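Local coordinates for conserved hypothetical protein (Sulfolobus solfataricus, PDB 2GF6) that binds coenzyme A and probably hydrolyses acyl-CoA thioesters, as a putative thioesterase of the hot-dog superfamily, at residues Y7-V13 and G74-L80; F40-V45 and K131-K135. All coordinates share one frame; numbering follows the deposited sequence.

Overall arrangement
Contact 1 pairs strand 8-12 with the start of strand 76-85, and contact 2 sets the last turns of helix 26-45 against the end of helix 126-132 and the C-terminal tail. Their centres lie about 20 Å apart, yet they touch through Tyr7: its CE1 packs on CE1 of Phe40 at 3.2 Å, while its CE2 meets CD of Lys135 at 3.3 Å. The segments alternate along the chain: helix 26-45 lies between strands 8-12 and 76-85, and the C-terminal tail comes last. Both contacts stand off from coenzyme A: the side chain of Asp75 is about 10 Å from a bound molecule, and that of Leu132 about 10 Å from the side chain of the CoA-binding Thr90.

Contact 1: Y7-V13 and G74-L80; sequences YVFEDVV and GDKLTVL
Phe9 and Val79 form an antiparallel hydrogen-bonded pair, with Val79 N donating to Phe9 O over 2.7 Å at an N-H...O angle of 165° and Phe9 N answering to Val79 O. Two residues along, Leu77 N reaches Asp11 O at 2.7 Å, and Asp11 N returns the bond to Leu77 O. The ladder runs past the strand ends, where Val13 N gives to Asp75 O and Gly74 N to Val13 O. One polar side-chain link crosses the strands: Thr78 OG1 donates weakly to Glu10 OE2 at 3.1 Å. Glu10 and Thr78 are a non-hydrogen-bonded pair, and their side chains run abreast in the same direction, which brings the two polar ends together. The carboxylate of Asp11 turns away from Leu77; its OD1 accepts from Val12 N through the anti lone pair, and OD2 forms a salt bridge with Arg31 and accepts a hydrogen bond from Asn35, both on helix 26-45. Asp75 OD2 forms a salt bridge with Lys99 and accepts from Lys72 N.

The strand axes make an angle of 155° and come within 4.5 Å, which places strand 8-12 beside strand 76-85 in the antiparallel sheet of the hot-dog fold. The face carrying Phe9, Asp11, Leu77 and Val79 is the one turned to the long helix: Phe9 and Val79 both touch Thr36. Across the strands, Val79 CG2 stands at the edge of the Phe9 ring, near its plane. Near the C-terminal end of strand 8-12, Val13 CG2 meets Leu77 CD1 at 3.7 Å; with Val13 CG1 anti to the backbone N (chi1 -177°), CG2 is left beside that N and is the branch that meets Leu77. Val71 touches both residues. On the other face, Val8 CG1 rests on Thr78 CG2 at 3.8 Å and, more distantly, on Leu80 CD2.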
loop_
_atom_site.group_PDB
_atom_site.type_symbol
_atom_site.label_atom_id
_atom_site.label_comp_id
_atom_site.label_asym_id
_atom_site.label_seq_id
_atom_site.Cartn_x
_atom_site.Cartn_y
_atom_site.Cartn_z
ATOM N N TYR A 7 -19.095 9.362 -15.420
ATOM C CA TYR A 7 -18.357 10.339 -14.669
ATOM C C TYR A 7 -18.565 10.149 -13.191
ATOM O O TYR A 7 -17.904 10.823 -12.424
ATOM C CB TYR A 7 -18.782 11.753 -15.080
ATOM C CG TYR A 7 -18.526 12.047 -16.550
ATOM C CD1 TYR A 7 -17.230 12.128 -17.049
ATOM C CD2 TYR A 7 -19.562 12.228 -17.428
ATOM C CE1 TYR A 7 -16.988 12.372 -18.387
ATOM C CE2 TYR A 7 -19.330 12.474 -18.768
ATOM C CZ TYR A 7 -18.043 12.550 -19.246
ATOM O OH TYR A 7 -17.804 12.813 -20.586
ATOM N N VAL A 8 -19.490 9.256 -12.803
ATOM C CA VAL A 8 -19.842 9.005 -11.398
ATOM C C VAL A 8 -19.372 7.612 -10.976
ATOM O O VAL A 8 -19.699 6.617 -11.622
ATOM C CB VAL A 8 -21.381 9.092 -11.162
ATOM C CG1 VAL A 8 -21.712 9.149 -9.662
ATOM C CG2 VAL A 8 -21.989 10.299 -11.870
ATOM N N PHE A 9 -18.623 7.551 -9.880
ATOM C CA PHE A 9 -18.176 6.287 -9.290
ATOM C C PHE A 9 -18.430 6.274 -7.793
ATOM O O PHE A 9 -18.137 7.254 -7.123
ATOM C CB PHE A 9 -16.669 6.110 -9.528
ATOM C CG PHE A 9 -16.115 4.817 -8.979
ATOM C CD1 PHE A 9 -16.331 3.626 -9.644
ATOM C CD2 PHE A 9 -15.380 4.803 -7.809
ATOM C CE1 PHE A 9 -15.836 2.433 -9.153
ATOM C CE2 PHE A 9 -14.887 3.615 -7.301
ATOM C CZ PHE A 9 -15.124 2.420 -7.978
ATOM N N GLU A 10 -18.929 5.158 -7.259
ATOM C CA GLU A 10 -19.123 5.041 -5.817
ATOM C C GLU A 10 -18.237 3.979 -5.192
ATOM O O GLU A 10 -18.017 2.917 -5.782
ATOM C CB GLU A 10 -20.581 4.736 -5.483
ATOM C CG GLU A 10 -21.549 5.570 -6.246
ATOM C CD GLU A 10 -22.895 5.563 -5.600
ATOM O OE1 GLU A 10 -23.552 4.503 -5.585
ATOM O OE2 GLU A 10 -23.270 6.628 -5.078
ATOM N N ASP A 11 -17.733 4.284 -3.990
ATOM C CA ASP A 11 -16.834 3.396 -3.271
ATOM C C ASP A 11 -17.066 3.541 -1.766
ATOM O O ASP A 11 -17.827 4.386 -1.327
ATOM C CB ASP A 11 -15.375 3.693 -3.641
ATOM C CG ASP A 11 -14.537 2.416 -3.813
ATOM O OD1 ASP A 11 -14.778 1.441 -3.059
ATOM O OD2 ASP A 11 -13.661 2.381 -4.715
ATOM N N VAL A 12 -16.420 2.687 -0.989
ATOM C CA VAL A 12 -16.593 2.645 0.469
ATOM C C VAL A 12 -15.199 2.569 1.103
ATOM O O VAL A 12 -14.301 1.891 0.565
ATOM C CB VAL A 12 -17.508 1.444 0.887
ATOM C CG1 VAL A 12 -16.866 0.108 0.522
ATOM C CG2 VAL A 12 -17.856 1.482 2.361
ATOM N N VAL A 13 -15.008 3.307 2.195
ATOM C CA VAL A 13 -13.719 3.338 2.871
ATOM C C VAL A 13 -13.503 2.061 3.673
ATOM O O VAL A 13 -14.341 1.671 4.479
ATOM C CB VAL A 13 -13.556 4.591 3.793
ATOM C CG1 VAL A 13 -12.155 4.632 4.444
ATOM C CG2 VAL A 13 -13.746 5.888 2.989
ATOM N N GLY A 74 -15.670 2.801 6.591
ATOM C CA GLY A 74 -17.104 2.538 6.429
ATOM C C GLY A 74 -17.857 3.599 5.638
ATOM O O GLY A 74 -18.922 3.314 5.087
ATOM N N ASP A 75 -17.328 4.821 5.558
ATOM C CA ASP A 75 -18.038 5.879 4.840
ATOM C C ASP A 75 -18.217 5.446 3.396
ATOM O O ASP A 75 -17.315 4.854 2.824
ATOM C CB ASP A 75 -17.263 7.197 4.911
ATOM C CG ASP A 75 -17.371 7.869 6.276
ATOM O OD1 ASP A 75 -18.176 7.390 7.139
ATOM O OD2 ASP A 75 -16.668 8.882 6.479
ATOM N N LYS A 76 -19.396 5.704 2.829
ATOM C CA LYS A 76 -19.590 5.581 1.385
ATOM C C LYS A 76 -19.233 6.893 0.723
ATOM O O LYS A 76 -19.575 7.962 1.235
ATOM C CB LYS A 76 -21.040 5.263 1.029
ATOM C CG LYS A 76 -21.502 3.882 1.450
ATOM C CD LYS A 76 -22.949 3.583 0.969
ATOM C CE LYS A 76 -24.008 4.652 1.372
ATOM N NZ LYS A 76 -24.386 4.644 2.821
ATOM N N LEU A 77 -18.625 6.804 -0.455
ATOM C CA LEU A 77 -18.145 7.970 -1.188
ATOM C C LEU A 77 -18.617 7.946 -2.634
ATOM O O LEU A 77 -18.863 6.893 -3.200
ATOM C CB LEU A 77 -16.619 8.011 -1.180
ATOM C CG LEU A 77 -15.952 7.845 0.180
ATOM C CD1 LEU A 77 -14.488 7.851 -0.008
ATOM C CD2 LEU A 77 -16.353 8.924 1.166
ATOM N N THR A 78 -18.762 9.127 -3.206
ATOM C CA THR A 78 -19.108 9.288 -4.592
ATOM C C THR A 78 -17.988 10.142 -5.161
ATOM O O THR A 78 -17.688 11.198 -4.637
ATOM C CB THR A 78 -20.488 9.991 -4.733
ATOM O OG1 THR A 78 -21.523 9.117 -4.272
ATOM C CG2 THR A 78 -20.774 10.381 -6.179
ATOM N N VAL A 79 -17.314 9.640 -6.191
ATOM C CA VAL A 79 -16.340 10.430 -6.913
ATOM C C VAL A 79 -17.013 10.936 -8.205
ATOM O O VAL A 79 -17.664 10.179 -8.914
ATOM C CB VAL A 79 -15.043 9.610 -7.220
ATOM C CG1 VAL A 79 -13.914 10.513 -7.671
ATOM C CG2 VAL A 79 -14.627 8.772 -6.001
ATOM N N LEU A 80 -16.856 12.236 -8.456
ATOM C CA LEU A 80 -17.288 12.912 -9.674
ATOM C C LEU A 80 -16.061 13.240 -10.526
ATOM O O LEU A 80 -15.124 13.857 -10.052
ATOM C CB LEU A 80 -18.049 14.202 -9.327
ATOM C CG LEU A 80 -19.180 14.075 -8.300
ATOM C CD1 LEU A 80 -19.910 15.369 -8.100
ATOM C CD2 LEU A 80 -20.177 13.018 -8.719
#

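Contact 2: F40-V45 and K131-K135; sequences FIKEKV and KLSIK
Phe40 meets Leu132 at the rim of its ring: Leu132 CD2 lies near the ring plane, 3.6 Å from Phe40 CE2, and the two side chains cross at about a right angle. One face of the ring carries Lys44 CB from the next helical turn, 3.8 Å above the plane and offset toward the rim. Ile41 adds a looser contact, Ile41 CD1 being 4.2 Å from Leu132 CD2.

Lys44 spans the gap to the tail. Its CG is anti to the backbone N (chi1 177°), and bends at chi2 and chi3 carry the chain past Lys131 O, which CD approaches to 3.4 Å. The ammonium then gives a weak hydrogen bond from NZ to Ile134 O, 3.3 Å away. Lys44 NZ and Lys135 NZ are also only 4.1 Å apart, but Glu6 forms a salt bridge to each, OE1 to Lys44 and OE2 to Lys135, which would offset the like charges. A water links the two backbones by donating to Lys44 O and, at 2.6 Å, to Lys131 O.

At Val45, CG2 packs on Leu132 CG at 3.9 Å, while the aliphatic part of Lys131 lies alongside the backbone, its CD close to both Lys44 O and Val45 O. Leu132 thus sits among Phe40, Ile41 and Val45, and it also touches Ile85 and Ile91 of the sheet. The long helix 26-45 is the central helix of the hot-dog fold, around which the antiparallel sheet wraps; in this protein the short helix 126-132 and the tail after it pack against its C-terminal end.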
loop_
_atom_site.group_PDB
_atom_site.type_symbol
_atom_site.label_atom_id
_atom_site.label_comp_id
_atom_site.label_asym_id
_atom_site.label_seq_id
_atom_site.Cartn_x
_atom_site.Cartn_y
_atom_site.Cartn_z
ATOM N N PHE A 40 -14.327 5.183 -16.114
ATOM C CA PHE A 40 -14.615 6.119 -17.186
ATOM C C PHE A 40 -14.018 5.677 -18.526
ATOM O O PHE A 40 -14.703 5.666 -19.547
ATOM C CB PHE A 40 -14.116 7.522 -16.826
ATOM C CG PHE A 40 -14.098 8.453 -17.984
ATOM C CD1 PHE A 40 -15.258 9.036 -18.429
ATOM C CD2 PHE A 40 -12.914 8.721 -18.656
ATOM C CE1 PHE A 40 -15.240 9.888 -19.501
ATOM C CE2 PHE A 40 -12.888 9.574 -19.731
ATOM C CZ PHE A 40 -14.050 10.163 -20.156
ATOM N N ILE A 41 -12.732 5.341 -18.516
ATOM C CA ILE A 41 -12.045 4.966 -19.755
ATOM C C ILE A 41 -12.690 3.721 -20.358
ATOM O O ILE A 41 -12.914 3.638 -21.577
ATOM C CB ILE A 41 -10.516 4.770 -19.495
ATOM C CG1 ILE A 41 -9.853 6.127 -19.246
ATOM C CG2 ILE A 41 -9.826 4.072 -20.678
ATOM C CD1 ILE A 41 -10.028 7.161 -20.382
ATOM N N LYS A 42 -13.045 2.772 -19.491
ATOM C CA LYS A 42 -13.645 1.531 -19.938
ATOM C C LYS A 42 -14.947 1.829 -20.631
ATOM O O LYS A 42 -15.163 1.388 -21.745
ATOM C CB LYS A 42 -13.900 0.609 -18.762
ATOM C CG LYS A 42 -14.471 -0.749 -19.152
ATOM C CD LYS A 42 -15.214 -1.390 -17.978
ATOM C CE LYS A 42 -14.379 -2.438 -17.274
ATOM N NZ LYS A 42 -14.697 -3.785 -17.830
ATOM N N GLU A 43 -15.808 2.592 -19.962
ATOM C CA GLU A 43 -17.141 2.893 -20.496
ATOM C C GLU A 43 -17.135 3.877 -21.691
ATOM O O GLU A 43 -17.933 3.748 -22.620
ATOM C CB GLU A 43 -18.041 3.427 -19.376
ATOM C CG GLU A 43 -18.357 2.386 -18.323
ATOM C CD GLU A 43 -19.105 2.927 -17.081
ATOM O OE1 GLU A 43 -19.130 4.160 -16.836
ATOM O OE2 GLU A 43 -19.649 2.084 -16.324
ATOM N N LYS A 44 -16.254 4.864 -21.679
ATOM C CA LYS A 44 -16.269 5.878 -22.755
ATOM C C LYS A 44 -15.453 5.458 -23.995
ATOM O O LYS A 44 -15.853 5.718 -25.125
ATOM C CB LYS A 44 -15.760 7.216 -22.193
ATOM C CG LYS A 44 -15.650 8.397 -23.222
ATOM C CD LYS A 44 -17.013 8.894 -23.735
ATOM C CE LYS A 44 -17.783 9.720 -22.701
ATOM N NZ LYS A 44 -19.162 10.053 -23.215
ATOM N N VAL A 45 -14.300 4.832 -23.766
ATOM C CA VAL A 45 -13.357 4.475 -24.846
ATOM C C VAL A 45 -13.331 2.977 -25.081
ATOM O O VAL A 45 -12.999 2.520 -26.169
ATOM C CB VAL A 45 -11.901 4.909 -24.506
ATOM C CG1 VAL A 45 -11.006 4.797 -25.739
ATOM C CG2 VAL A 45 -11.869 6.299 -23.943
ATOM N N LYS A 131 -13.408 8.813 -29.425
ATOM C CA LYS A 131 -14.315 8.394 -28.340
ATOM C C LYS A 131 -14.252 9.303 -27.108
ATOM O O LYS A 131 -15.284 9.684 -26.559
ATOM C CB LYS A 131 -14.062 6.928 -27.967
ATOM C CG LYS A 131 -14.538 5.937 -29.036
ATOM C CD LYS A 131 -15.029 4.617 -28.420
ATOM C CE LYS A 131 -15.975 3.842 -29.335
ATOM N NZ LYS A 131 -17.361 4.395 -29.389
ATOM N N LEU A 132 -13.044 9.656 -26.689
ATOM C CA LEU A 132 -12.848 10.630 -25.619
ATOM C C LEU A 132 -13.455 11.984 -25.903
ATOM O O LEU A 132 -13.858 12.679 -24.985
ATOM C CB LEU A 132 -11.361 10.860 -25.356
ATOM C CG LEU A 132 -10.713 10.010 -24.279
ATOM C CD1 LEU A 132 -9.264 10.429 -24.141
ATOM C CD2 LEU A 132 -11.471 10.139 -22.947
ATOM N N SER A 133 -13.490 12.378 -27.174
ATOM C CA SER A 133 -13.970 13.715 -27.549
ATOM C C SER A 133 -15.494 13.882 -27.421
ATOM O O SER A 133 -15.988 15.010 -27.478
ATOM C CB SER A 133 -13.529 14.073 -28.971
ATOM O OG SER A 133 -14.439 13.559 -29.915
ATOM N N ILE A 134 -16.229 12.778 -27.249
ATOM C CA ILE A 134 -17.687 12.835 -27.078
ATOM C C ILE A 134 -18.100 13.107 -25.625
ATOM O O ILE A 134 -17.582 12.479 -24.706
ATOM C CB ILE A 134 -18.366 11.528 -27.543
ATOM C CG1 ILE A 134 -17.979 11.222 -28.993
ATOM C CG2 ILE A 134 -19.910 11.631 -27.422
ATOM C CD1 ILE A 134 -18.500 9.897 -29.486
ATOM N N LYS A 135 -19.066 14.018 -25.458
ATOM C CA LYS A 135 -19.712 14.357 -24.165
ATOM C C LYS A 135 -18.973 15.511 -23.444
ATOM O O LYS A 135 -17.770 15.766 -23.611
ATOM C CB LYS A 135 -19.876 13.125 -23.238
ATOM C CG LYS A 135 -20.895 13.306 -22.103
ATOM C CD LYS A 135 -21.301 11.996 -21.386
ATOM C CE LYS A 135 -22.318 11.081 -22.142
ATOM N NZ LYS A 135 -22.774 9.914 -21.298
ATOM O OXT LYS A 135 -19.587 16.262 -22.669
HETATM O O HOH W 1 -17.151 7.825 -26.582
#